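Local coordinates for protein Tv2483 (Treponema vincentii, PDB 6DET) that probably serves as the L-arginine-binding lipoprotein of an ABC transporter, holding the amino acid selectively in a cleft between two lobes, at residues 63-68 with 219-224; 89-92 with 98-101; 170-175 with 184-189. All blocks are in the same frame, centred on the assembly; numbering follows the deposited sequence.

How the interactions relate
The three contacts share one mixed sheet that runs through both lobes of the solute-binding fold. Interactions 1 and 2 are close neighbours, their centres about 10 Å apart, on the adjacent strands 215-223 and 98-104. They touch directly: A222 O accepts from I99 N and R224 NH1 reaches L91 O, both probable hydrogen bonds. Interaction 3 lies across the molecule, its centre about 28 Å from that of interaction 1 and 25 Å from that of interaction 2, in the other lobe. Along the chain, interaction 1 closes the long loop within which interaction 2 and then interaction 3 follow in series. The bound arginine lies between the lobes.

Interaction 1 (63-68 with 219-224); sequences IDIFTE and YTFAFR
The ring of F66 presents its edge to one face of the F221 ring, a T-shaped aromatic pair that joins a helix to a strand. F66 CE2 is the leading atom, held 3.4 Å above the plane of the F221 ring and over its centre, so it stays 3.6 Å from F221 CD1 and nearly as close to the other five ring carbons. F66 CZ follows at 3.7 Å from F221 CG, while F221 CD1 in turn lies near the plane of the F66 ring. The planes stand at 65° to each other, with the ring centroids 4.6 Å apart. Meanwhile, I65 CG2 approaches the same ring obliquely, 4.3 Å from F221 CE2. The first torsion of F66 (-91°) lies off the staggered positions, and this swings the ring out from the helix across to F221. F221 holds CG opposite its carbonyl carbon (chi1 -55°), and the two side chains run past one another in opposite senses. All three residues are buried, and the contact is wholly apolar. On the helix, T67 reaches back to I63 O with both N and OG1, from opposite faces of the carbonyl; the OG1 bond is 2.7 Å long. Y219, at the far end of the strand segment, touches the bound arginine. The F221 ring also stacks with Y119, and F66 is packed by F79 of strand 76-81 and by C98 and A100 of strand 98-104. Helix 61-73 thus lies against one face of the sheet in one lobe of the solute-binding fold, with F66 bearing on strands 76-81, 98-104 and 215-223, while I65 meets L238 of helix 228-243 alongside.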
# COMPACT_ATOMS: atom_id res chain seq x y z
N ILE A 63 -7.09 -8.40 -0.97
CA ILE A 63 -7.85 -9.46 -0.32
C ILE A 63 -8.17 -10.56 -1.31
O ILE A 63 -8.08 -11.75 -0.99
CB ILE A 63 -9.14 -8.86 0.30
CG1 ILE A 63 -8.83 -7.59 1.11
CG2 ILE A 63 -9.86 -9.88 1.12
CD1 ILE A 63 -7.87 -7.78 2.25
N ASP A 64 -8.57 -10.19 -2.53
CA ASP A 64 -8.88 -11.21 -3.52
C ASP A 64 -7.64 -12.03 -3.84
O ASP A 64 -7.70 -13.26 -3.96
CB ASP A 64 -9.45 -10.57 -4.78
CG ASP A 64 -10.92 -10.18 -4.64
OD1 ASP A 64 -11.57 -10.59 -3.67
OD2 ASP A 64 -11.42 -9.49 -5.54
N ILE A 65 -6.49 -11.36 -3.95
CA ILE A 65 -5.23 -12.06 -4.24
C ILE A 65 -4.93 -13.08 -3.15
O ILE A 65 -4.67 -14.26 -3.42
CB ILE A 65 -4.07 -11.05 -4.41
CG1 ILE A 65 -4.24 -10.21 -5.69
CG2 ILE A 65 -2.73 -11.79 -4.49
CD1 ILE A 65 -3.29 -9.03 -5.83
N PHE A 66 -4.92 -12.64 -1.89
CA PHE A 66 -4.49 -13.55 -0.83
C PHE A 66 -5.53 -14.60 -0.53
O PHE A 66 -5.18 -15.72 -0.14
CB PHE A 66 -4.13 -12.76 0.44
CG PHE A 66 -2.68 -12.38 0.50
CD1 PHE A 66 -1.73 -13.31 0.85
CD2 PHE A 66 -2.26 -11.10 0.16
CE1 PHE A 66 -0.38 -12.98 0.88
CE2 PHE A 66 -0.92 -10.78 0.21
CZ PHE A 66 0.02 -11.70 0.56
N THR A 67 -6.82 -14.30 -0.74
CA THR A 67 -7.84 -15.33 -0.51
C THR A 67 -7.65 -16.49 -1.48
O THR A 67 -7.73 -17.67 -1.09
CB THR A 67 -9.24 -14.72 -0.66
OG1 THR A 67 -9.44 -13.72 0.34
CG2 THR A 67 -10.31 -15.79 -0.51
N GLU A 68 -7.39 -16.19 -2.76
CA GLU A 68 -7.25 -17.23 -3.78
C GLU A 68 -5.91 -17.93 -3.65
O GLU A 68 -5.82 -19.15 -3.80
CB GLU A 68 -7.42 -16.62 -5.17
CG GLU A 68 -7.12 -17.58 -6.32
CD GLU A 68 -8.01 -18.80 -6.34
OE1 GLU A 68 -8.98 -18.87 -5.55
OE2 GLU A 68 -7.74 -19.72 -7.15
N TYR A 219 4.61 -1.54 -5.35
CA TYR A 219 3.97 -2.18 -4.21
C TYR A 219 4.45 -3.62 -4.15
O TYR A 219 4.70 -4.25 -5.19
CB TYR A 219 2.45 -2.19 -4.35
CG TYR A 219 1.70 -0.90 -4.01
CD1 TYR A 219 2.32 0.14 -3.34
CD2 TYR A 219 0.36 -0.81 -4.29
CE1 TYR A 219 1.56 1.30 -2.96
CE2 TYR A 219 -0.39 0.31 -3.94
CZ TYR A 219 0.22 1.35 -3.28
OH TYR A 219 -0.56 2.43 -2.90
N THR A 220 4.52 -4.15 -2.94
CA THR A 220 4.92 -5.53 -2.69
C THR A 220 4.10 -6.07 -1.53
O THR A 220 3.21 -5.38 -0.98
CB THR A 220 6.43 -5.60 -2.40
OG1 THR A 220 6.87 -6.96 -2.26
CG2 THR A 220 6.79 -4.84 -1.15
N PHE A 221 4.38 -7.32 -1.14
CA PHE A 221 3.92 -7.89 0.11
C PHE A 221 5.16 -8.18 0.95
O PHE A 221 6.12 -8.76 0.43
CB PHE A 221 3.10 -9.15 -0.11
CG PHE A 221 1.95 -8.97 -1.04
CD1 PHE A 221 1.03 -7.93 -0.84
CD2 PHE A 221 1.78 -9.81 -2.12
CE1 PHE A 221 -0.01 -7.78 -1.72
CE2 PHE A 221 0.73 -9.65 -2.99
CZ PHE A 221 -0.16 -8.63 -2.78
N ALA A 222 5.16 -7.72 2.20
CA ALA A 222 6.35 -7.73 3.06
C ALA A 222 6.31 -8.91 4.03
O ALA A 222 5.28 -9.16 4.68
CB ALA A 222 6.45 -6.42 3.85
N PHE A 223 7.45 -9.58 4.18
CA PHE A 223 7.60 -10.77 5.02
C PHE A 223 8.79 -10.59 5.94
O PHE A 223 9.62 -9.70 5.75
CB PHE A 223 7.82 -12.02 4.15
CG PHE A 223 6.62 -12.40 3.35
CD1 PHE A 223 6.31 -11.70 2.20
CD2 PHE A 223 5.80 -13.44 3.75
CE1 PHE A 223 5.22 -12.02 1.46
CE2 PHE A 223 4.68 -13.76 3.00
CZ PHE A 223 4.39 -13.01 1.85
N ARG A 224 8.90 -11.47 6.94
CA ARG A 224 10.07 -11.44 7.80
C ARG A 224 11.31 -11.73 6.98
O ARG A 224 11.27 -12.51 6.02
CB ARG A 224 9.95 -12.49 8.91
CG ARG A 224 9.00 -12.11 10.04
CD ARG A 224 8.81 -13.27 11.06
NE ARG A 224 7.99 -14.31 10.48
CZ ARG A 224 6.67 -14.39 10.57
NH1 ARG A 224 5.98 -13.48 11.26
NH2 ARG A 224 6.03 -15.38 9.96

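Interaction 2 (89-92 with 98-101); sequences ILLN and CIAS. With ARG (arginine), chain B.
The CD1 methyl of L91 rests on the backbone of C98 rather than on its side chain, 3.6 Å from C98 N and 3.8 Å from C98 CA, while the C98 side chain points away to the opposite face of the sheet. The helix and strand belong to a beta-alpha-beta crossover, in which strand 76-81 leads through helix 87-92 to the parallel strand 98-104, with strand 37-42 lying between the two. The other methyl of L91 finds a side chain, CD2 standing 3.9 Å from I99 CD1. CG of L91 lies opposite the backbone N (chi1 -180°), which carries the fork down from the helix so that one branch reaches each residue. Y113 adds to this buried apolar patch, touching both L91 and I99, and W84 packs on I99. Three residues after C98 the chain turns a corner at S101, whose phi is +70°, and enters the arginine pocket. There S101 OG hydrogen-bonds to S43 O and S50 OG, which should steady the turn. Its carbonyl faces the ligand: S101 O accepts a 2.8 Å hydrogen bond from NH2 of the bound arginine guanidinium, and S101 CB lies 3.4 Å from that same NH2.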
# COMPACT_ATOMS: atom_id res chain seq x y z
N ILE A 89 6.92 -4.49 14.11
CA ILE A 89 6.90 -5.25 15.35
C ILE A 89 5.93 -6.42 15.25
O ILE A 89 6.24 -7.53 15.68
CB ILE A 89 6.55 -4.33 16.54
CG1 ILE A 89 7.57 -3.20 16.68
CG2 ILE A 89 6.45 -5.15 17.84
CD1 ILE A 89 9.03 -3.64 16.77
N LEU A 90 4.73 -6.19 14.71
CA LEU A 90 3.74 -7.27 14.63
C LEU A 90 4.24 -8.40 13.76
O LEU A 90 4.03 -9.59 14.06
CB LEU A 90 2.42 -6.73 14.10
CG LEU A 90 1.76 -5.71 15.07
CD1 LEU A 90 0.66 -4.97 14.33
CD2 LEU A 90 1.24 -6.42 16.26
N LEU A 91 4.91 -8.06 12.66
CA LEU A 91 5.50 -9.06 11.78
C LEU A 91 6.65 -9.80 12.47
O LEU A 91 6.69 -11.05 12.48
CB LEU A 91 5.98 -8.38 10.50
CG LEU A 91 6.63 -9.26 9.44
CD1 LEU A 91 5.62 -10.24 8.88
CD2 LEU A 91 7.23 -8.41 8.32
N ASN A 92 7.60 -9.06 13.04
CA ASN A 92 8.80 -9.69 13.58
C ASN A 92 8.53 -10.50 14.84
O ASN A 92 9.26 -11.46 15.13
CB ASN A 92 9.85 -8.62 13.85
CG ASN A 92 10.56 -8.20 12.58
OD1 ASN A 92 10.49 -8.90 11.58
ND2 ASN A 92 11.26 -7.07 12.63
N CYS A 98 2.73 -11.56 7.18
CA CYS A 98 3.07 -10.70 6.06
C CYS A 98 2.21 -9.45 6.15
O CYS A 98 1.28 -9.37 6.97
CB CYS A 98 2.87 -11.42 4.73
SG CYS A 98 1.18 -11.88 4.37
N ILE A 99 2.55 -8.46 5.31
CA ILE A 99 1.90 -7.15 5.33
C ILE A 99 1.47 -6.82 3.90
O ILE A 99 2.27 -6.95 2.98
CB ILE A 99 2.84 -6.03 5.83
CG1 ILE A 99 3.47 -6.40 7.18
CG2 ILE A 99 2.04 -4.72 5.98
CD1 ILE A 99 4.72 -5.58 7.49
N ALA A 100 0.20 -6.47 3.74
CA ALA A 100 -0.34 -6.02 2.46
C ALA A 100 -0.90 -4.61 2.67
O ALA A 100 -0.30 -3.83 3.41
CB ALA A 100 -1.36 -7.04 1.94
N SER A 101 -2.02 -4.26 2.02
CA SER A 101 -2.60 -2.91 2.09
C SER A 101 -1.76 -1.85 1.38
O SER A 101 -1.70 -0.70 1.82
CB SER A 101 -2.84 -2.49 3.56
OG SER A 101 -3.82 -3.32 4.05
N ARG B . 2.24 2.73 0.54
CA ARG B . 2.07 3.02 1.98
C ARG B . 3.19 2.35 2.77
O ARG B . 3.80 1.41 2.24
CB ARG B . 0.71 2.52 2.49
CG ARG B . -0.49 3.25 1.90
CD ARG B . -1.83 2.68 2.35
NE ARG B . -2.01 2.86 3.78
CZ ARG B . -1.95 1.89 4.68
NH1 ARG B . -2.09 2.21 5.97
NH2 ARG B . -1.74 0.62 4.32
OXT ARG B . 3.46 2.74 3.92

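Interaction 3 (170-175 with 184-189); sequences KAMATI and SGTCDA
This is a light surface contact at the outer part of one lobe, where the side chains of strand 167-172 meet the loop that leads from helix 175-184 into strand 189-193. T186 is the meeting point on the loop side. K170 crosses it at about a right angle, its CD methylene 4.0 Å from T186 CG2 and its CE 3.9 Å from T186 O. The aliphatic part of the lysine does the touching. It is extended through chi2 and chi3 and bent at chi4 (-58°), which turns the ammonium group aside and leaves K170 NZ 5.3 Å from T186 O. From further along the strand, M172 sends its terminal methyl to the same branch of T186, with CE 4.3 Å from T186 CG2. That branch lies opposite the backbone N of T186, so the methyl rather than OG1 meets the two strand residues. The segments are the two ends of a beta-alpha-beta crossover: strand 167-172, helix 175-184 and strand 189-193, the two strands running parallel with strand 143-148 between them. At the start of the helix T174 is the N-cap, its OG1 accepting a hydrogen bond from Q177 N, while Q177 OE1 takes A173 N. At the other end G185 leaves the helix with a phi of +88°, a value at which a CB would be pressed against the carbonyl O of S184, and T186 comes directly after it. Helix residue A181 sits under the contact, touched by M172, T186 and C187. D188 OD2 accepts from T144 N, tying the loop to the start of central strand 143-148.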
# COMPACT_ATOMS: atom_id res chain seq x y z
N LYS A 170 2.51 17.06 8.84
CA LYS A 170 1.63 16.54 9.89
C LYS A 170 1.31 15.09 9.56
O LYS A 170 0.77 14.80 8.49
CB LYS A 170 0.34 17.35 10.02
CG LYS A 170 0.51 18.64 10.78
CD LYS A 170 -0.81 19.36 10.97
CE LYS A 170 -0.60 20.68 11.68
NZ LYS A 170 0.05 20.50 13.00
N ALA A 171 1.63 14.19 10.48
CA ALA A 171 1.36 12.77 10.31
C ALA A 171 0.04 12.41 10.96
O ALA A 171 -0.21 12.77 12.12
CB ALA A 171 2.49 11.92 10.91
N MET A 172 -0.80 11.70 10.22
CA MET A 172 -2.12 11.30 10.68
C MET A 172 -2.30 9.79 10.58
O MET A 172 -1.56 9.09 9.86
CB MET A 172 -3.18 12.04 9.87
CG MET A 172 -2.79 13.50 9.74
SD MET A 172 -4.14 14.61 9.34
CE MET A 172 -3.48 16.15 9.97
N ALA A 173 -3.28 9.27 11.32
CA ALA A 173 -3.41 7.83 11.50
C ALA A 173 -4.25 7.13 10.43
O ALA A 173 -4.15 5.90 10.30
CB ALA A 173 -4.05 7.55 12.87
N THR A 174 -5.10 7.85 9.71
CA THR A 174 -5.87 7.26 8.63
C THR A 174 -5.87 8.15 7.39
O THR A 174 -5.54 9.34 7.43
CB THR A 174 -7.34 7.00 9.01
OG1 THR A 174 -8.04 8.25 9.06
CG2 THR A 174 -7.45 6.32 10.38
N ILE A 175 -6.34 7.56 6.30
CA ILE A 175 -6.45 8.32 5.05
C ILE A 175 -7.59 9.32 5.16
O ILE A 175 -7.49 10.45 4.66
CB ILE A 175 -6.64 7.35 3.87
CG1 ILE A 175 -5.40 6.46 3.69
CG2 ILE A 175 -6.95 8.13 2.59
CD1 ILE A 175 -5.65 5.26 2.77
N SER A 184 -10.48 20.95 6.41
CA SER A 184 -10.46 21.81 7.59
C SER A 184 -9.63 23.07 7.39
O SER A 184 -9.92 24.10 7.98
CB SER A 184 -9.89 21.05 8.80
OG SER A 184 -10.74 20.01 9.24
N GLY A 185 -8.56 23.00 6.59
CA GLY A 185 -7.54 24.03 6.63
C GLY A 185 -6.46 23.77 7.65
O GLY A 185 -5.59 24.63 7.85
N THR A 186 -6.50 22.61 8.32
CA THR A 186 -5.42 22.17 9.19
C THR A 186 -4.14 21.95 8.41
O THR A 186 -3.03 22.03 8.96
CB THR A 186 -5.86 20.89 9.90
OG1 THR A 186 -6.97 21.20 10.76
CG2 THR A 186 -4.73 20.25 10.71
N CYS A 187 -4.27 21.65 7.12
CA CYS A 187 -3.13 21.57 6.22
C CYS A 187 -3.56 22.17 4.89
O CYS A 187 -4.74 22.35 4.62
CB CYS A 187 -2.66 20.13 6.03
SG CYS A 187 -3.88 19.12 5.19
N ASP A 188 -2.56 22.47 4.05
CA ASP A 188 -2.78 23.03 2.72
C ASP A 188 -2.74 21.98 1.63
O ASP A 188 -3.23 22.24 0.52
CB ASP A 188 -1.70 24.07 2.42
CG ASP A 188 -1.62 25.14 3.48
OD1 ASP A 188 -2.51 26.01 3.46
OD2 ASP A 188 -0.67 25.12 4.29
N ALA A 189 -2.16 20.83 1.91
CA ALA A 189 -2.07 19.75 0.94
C ALA A 189 -1.88 18.45 1.71
O ALA A 189 -1.52 18.46 2.89
CB ALA A 189 -0.91 19.95 -0.02